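Local structure of IRMA (Escherichia coli CFT073, 5EK5) at the interface of chains A and B. The protein is a secreted, virulence-associated protein with a fibronectin-type fold that mimics an interleukin receptor. Numbering follows the deposited sequence. Chains: chain A/B, IRMA.

Contact 1: the interface of chains A and B. Residues chain A 118-120; chain B 88, 114-117.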
loop_
_atom_site.group_PDB
_atom_site.type_symbol
_atom_site.label_atom_id
_atom_site.label_comp_id
_atom_site.label_asym_id
_atom_site.label_seq_id
_atom_site.Cartn_x
_atom_site.Cartn_y
_atom_site.Cartn_z
ATOM N N PRO A 118 6.311 2.408 5.068
ATOM C CA PRO A 118 6.983 1.458 4.177
ATOM C C PRO A 118 8.276 1.976 3.558
ATOM O O PRO A 118 8.461 3.189 3.422
ATOM C CB PRO A 118 5.941 1.223 3.086
ATOM C CG PRO A 118 5.229 2.525 2.998
ATOM C CD PRO A 118 5.197 3.100 4.397
ATOM N N LEU A 119 9.153 1.052 3.182
ATOM C CA LEU A 119 10.298 1.391 2.353
ATOM C C LEU A 119 9.782 1.920 1.031
ATOM O O LEU A 119 8.816 1.395 0.483
ATOM C CB LEU A 119 11.203 0.182 2.110
ATOM C CG LEU A 119 11.893 -0.503 3.285
ATOM C CD1 LEU A 119 12.779 -1.617 2.760
ATOM C CD2 LEU A 119 12.706 0.494 4.095
ATOM N N LEU A 120 10.419 2.962 0.521
ATOM C CA LEU A 120 10.106 3.452 -0.805
ATOM C C LEU A 120 10.803 2.565 -1.834
ATOM O O LEU A 120 11.922 2.102 -1.607
ATOM C CB LEU A 120 10.535 4.911 -0.947
ATOM C CG LEU A 120 10.003 5.699 -2.142
ATOM C CD1 LEU A 120 9.662 7.117 -1.718
ATOM C CD2 LEU A 120 11.019 5.707 -3.267
ATOM N N ALA B 88 16.078 3.338 3.975
ATOM C CA ALA B 88 14.940 4.213 3.704
ATOM C C ALA B 88 14.248 3.857 2.388
ATOM O O ALA B 88 13.022 3.924 2.284
ATOM C CB ALA B 88 15.386 5.672 3.687
ATOM N N GLN B 114 5.953 1.267 -5.431
ATOM C CA GLN B 114 5.522 2.351 -4.558
ATOM C C GLN B 114 6.667 3.335 -4.334
ATOM O O GLN B 114 7.418 3.203 -3.366
ATOM C CB GLN B 114 5.013 1.803 -3.222
ATOM C CG GLN B 114 4.191 2.814 -2.447
ATOM C CD GLN B 114 3.686 2.309 -1.109
ATOM O OE1 GLN B 114 4.246 1.387 -0.519
ATOM N NE2 GLN B 114 2.594 2.902 -0.639
ATOM N N ASP B 115 6.796 4.317 -5.227
ATOM C CA ASP B 115 7.882 5.294 -5.137
ATOM C C ASP B 115 7.438 6.601 -4.492
ATOM O O ASP B 115 7.763 7.685 -4.973
ATOM C CB ASP B 115 8.455 5.593 -6.524
ATOM C CG ASP B 115 7.384 5.972 -7.525
ATOM O OD1 ASP B 115 6.186 5.863 -7.186
ATOM O OD2 ASP B 115 7.737 6.387 -8.649
ATOM N N TYR B 116 6.694 6.489 -3.401
ATOM C CA TYR B 116 6.170 7.649 -2.697
ATOM C C TYR B 116 6.039 7.291 -1.231
ATOM O O TYR B 116 5.756 6.142 -0.902
ATOM C CB TYR B 116 4.822 8.092 -3.271
ATOM C CG TYR B 116 3.794 6.991 -3.270
ATOM C CD1 TYR B 116 3.010 6.746 -2.148
ATOM C CD2 TYR B 116 3.622 6.183 -4.384
ATOM C CE1 TYR B 116 2.084 5.734 -2.139
ATOM C CE2 TYR B 116 2.693 5.170 -4.389
ATOM C CZ TYR B 116 1.934 4.944 -3.261
ATOM O OH TYR B 116 1.001 3.931 -3.267
ATOM N N HIS B 117 6.270 8.257 -0.353
ATOM C CA HIS B 117 6.025 8.040 1.064
ATOM C C HIS B 117 4.549 8.281 1.339
ATOM O O HIS B 117 4.061 9.406 1.205
ATOM C CB HIS B 117 6.880 8.963 1.928
ATOM C CG HIS B 117 8.341 8.609 1.929
ATOM N ND1 HIS B 117 8.820 7.462 2.495
ATOM C CD2 HIS B 117 9.408 9.274 1.427
ATOM C CE1 HIS B 117 10.140 7.416 2.347
ATOM N NE2 HIS B 117 10.515 8.508 1.703
HETATM O O HOH W 1 6.541 0.323 -0.684
HETATM O O HOH W 2 7.578 5.649 3.764
#

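Contact 2: the interface of chains A and B. Residues chain A 90, 92, 113-115; chain B 121-123.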
loop_
_atom_site.group_PDB
_atom_site.type_symbol
_atom_site.label_atom_id
_atom_site.label_comp_id
_atom_site.label_asym_id
_atom_site.label_seq_id
_atom_site.Cartn_x
_atom_site.Cartn_y
_atom_site.Cartn_z
ATOM N N THR A 90 -2.302 10.371 9.230
ATOM C CA THR A 90 -3.698 10.735 9.385
ATOM C C THR A 90 -4.377 9.759 10.342
ATOM O O THR A 90 -4.029 8.576 10.386
ATOM C CB THR A 90 -4.435 10.775 8.027
ATOM O OG1 THR A 90 -5.732 11.358 8.204
ATOM C CG2 THR A 90 -4.572 9.387 7.433
ATOM N N ILE A 92 -8.158 8.304 11.667
ATOM C CA ILE A 92 -9.602 8.183 11.524
ATOM C C ILE A 92 -10.277 8.361 12.881
ATOM O O ILE A 92 -10.042 7.581 13.806
ATOM C CB ILE A 92 -9.998 6.813 10.934
ATOM C CG1 ILE A 92 -9.299 6.582 9.589
ATOM C CG2 ILE A 92 -11.508 6.704 10.795
ATOM C CD1 ILE A 92 -9.513 5.203 8.998
ATOM N N PRO A 113 -6.217 -0.144 9.188
ATOM C CA PRO A 113 -5.388 0.917 8.607
ATOM C C PRO A 113 -3.941 0.500 8.368
ATOM O O PRO A 113 -3.444 -0.389 9.060
ATOM C CB PRO A 113 -5.456 2.016 9.665
ATOM C CG PRO A 113 -5.569 1.258 10.948
ATOM C CD PRO A 113 -6.435 0.061 10.633
ATOM N N GLN A 114 -3.279 1.142 7.407
ATOM C CA GLN A 114 -1.838 0.982 7.247
ATOM C C GLN A 114 -1.105 1.872 8.243
ATOM O O GLN A 114 -0.778 3.026 7.948
ATOM C CB GLN A 114 -1.378 1.315 5.826
ATOM C CG GLN A 114 0.026 0.789 5.516
ATOM C CD GLN A 114 0.530 1.189 4.137
ATOM O OE1 GLN A 114 0.039 2.144 3.534
ATOM N NE2 GLN A 114 1.519 0.458 3.635
ATOM N N ASP A 115 -0.854 1.319 9.422
ATOM C CA ASP A 115 -0.173 2.032 10.490
ATOM C C ASP A 115 1.309 1.677 10.475
ATOM O O ASP A 115 1.891 1.315 11.499
ATOM C CB ASP A 115 -0.807 1.706 11.845
ATOM C CG ASP A 115 -0.977 0.218 12.062
ATOM O OD1 ASP A 115 -0.744 -0.555 11.106
ATOM O OD2 ASP A 115 -1.350 -0.181 13.184
ATOM N N ILE B 121 -1.672 5.683 8.540
ATOM C CA ILE B 121 -3.055 5.782 8.979
ATOM C C ILE B 121 -3.267 5.049 10.294
ATOM O O ILE B 121 -2.899 3.883 10.436
ATOM C CB ILE B 121 -4.024 5.220 7.923
ATOM C CG1 ILE B 121 -3.814 5.924 6.583
ATOM C CG2 ILE B 121 -5.465 5.371 8.388
ATOM C CD1 ILE B 121 -4.623 5.336 5.449
ATOM N N THR B 122 -3.845 5.756 11.258
ATOM C CA THR B 122 -4.224 5.177 12.536
ATOM C C THR B 122 -5.720 5.338 12.758
ATOM O O THR B 122 -6.390 6.070 12.028
ATOM C CB THR B 122 -3.471 5.827 13.706
ATOM O OG1 THR B 122 -3.733 7.237 13.717
ATOM C CG2 THR B 122 -1.976 5.595 13.574
ATOM N N VAL B 123 -6.234 4.672 13.784
ATOM C CA VAL B 123 -7.650 4.746 14.109
ATOM C C VAL B 123 -7.823 5.108 15.578
ATOM O O VAL B 123 -7.211 4.497 16.452
ATOM C CB VAL B 123 -8.374 3.418 13.808
ATOM C CG1 VAL B 123 -9.787 3.447 14.350
ATOM C CG2 VAL B 123 -8.381 3.144 12.314
#

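Contact 1: the interface of chains A and B
A:Leu120, the first residue of strand 120-122, is set into a pocket of chain B made by the backbone of B:Asp115 and B:Tyr116, the ring of B:His117 and the carbonyl of B:Ala88. It loses 79 Å² of surface there, the largest value in this patch. Its side chain can be followed outward from CB, which lies beside the imidazole at 4.2 Å from B:His117 CE1. CG is set anti to the backbone N (chi1 -166°), and this torsion carries the fork towards the loop backbone of B:Asp115 and B:Tyr116, where CG sits 3.6 Å from B:Asp115 C. The two methyls then part. CD1 approaches the peptide nitrogen B:Tyr116 N at 3.5 Å and also lies over one face of the B:His117 ring, 3.9 Å from the centroid and displaced towards the rim, a CH-pi contact. The other methyl, A:Leu120 CD2, turns instead to B:Asp115 CA, at 3.7 Å.

The backbone holds the same residue by a hydrogen bond: A:Leu120 N donates to B:Ala88 O at 3.3 Å. The bond is long but nearly straight, 165° at H, and the donor lies in the carbonyl plane on a lone pair.

Two waters bridge the chains as well. Water 2 is in the plane of the imidazole at its edge, 2.5 Å from B:His117 ND1, and also reaches A:Pro118 O, so the ring is tied along its edge while its face receives the leucine methyl. Water 1 joins A:Leu119 O to the side-chain amide oxygen B:Gln114 OE1, at 2.5 Å from the latter. The extended chain of B:Gln114 crosses A:Pro118 at about a right angle and brings OE1 near the pyrrolidine carbons CB and CG.

The deposited pair may or may not be the natural dimer; within it, the site appears to anchor the start of strand 120-122 on the partner chain.

Contact 2: the interface of chains A and B
Strand 120-123 of chain B lies between two segments of chain A: strand 89-99 on one side, and on the other the end of strand 111-113 with the loop that follows it. On the first side the pairing is parallel, as the bridges A:Thr90 with B:Ile121 and A:Ile92 with B:Val123 show. B:Thr122 bonds through both its N and its O. Its N donates to A:Thr90 O at 3.0 Å, and its O accepts from A:Ile92 N at 2.9 Å. On the second side B:Ile121 N donates to A:Gln114 O at 2.9 Å, but here the donor stands 41° out of the carbonyl plane, off the lone-pair directions of A:Gln114 O.

The side chains of B:Ile121 and B:Val123 pack against both flanking segments. B:Ile121 divides its branches: CG1, beside the backbone N at chi1 -56°, runs alongside A:Thr90 and meets its methyl CG2 at 3.6 Å, whereas CG2 packs 3.6 Å from A:Pro113 CB. One beta-branched residue therefore touches both neighbours of its strand. B:Val123 follows on the same face, crossing the proline at about a right angle, with CG2 at 3.7 Å from A:Pro113 CG. The delta methyl CD1 of A:Ile92 approaches CG2 of both B:Ile121 and B:Val123 at an oblique angle, a looser contact.

This arrangement resembles strand exchange, the partner's strand completing the pairing of a fibronectin-type sheet. The carbonyl oxygen B:Ile121 O faces the 113-115 segment of chain A, where carbons of two residues lie near it: A:Pro113 CB at 3.3 Å and A:Asp115 CB, also at 3.3 Å.

The C-alpha centres of contact 1 and contact 2 are about 17 Å apart. Both draw on Gln114 and Asp115, from chain B in contact 1 and from chain A in contact 2, and both use the terminal strand of the opposite chain. Because the interface is two-fold symmetric, the two describe consecutive stretches of one arrangement: contact 1 holds A:Leu120 where the strand enters its partner, and contact 2 shows how B:Ile121 to B:Val123 pair further along. Each chain gives and receives such a strand, a reciprocal exchange consistent with an intertwined dimer, if the deposited pair reflects the natural assembly.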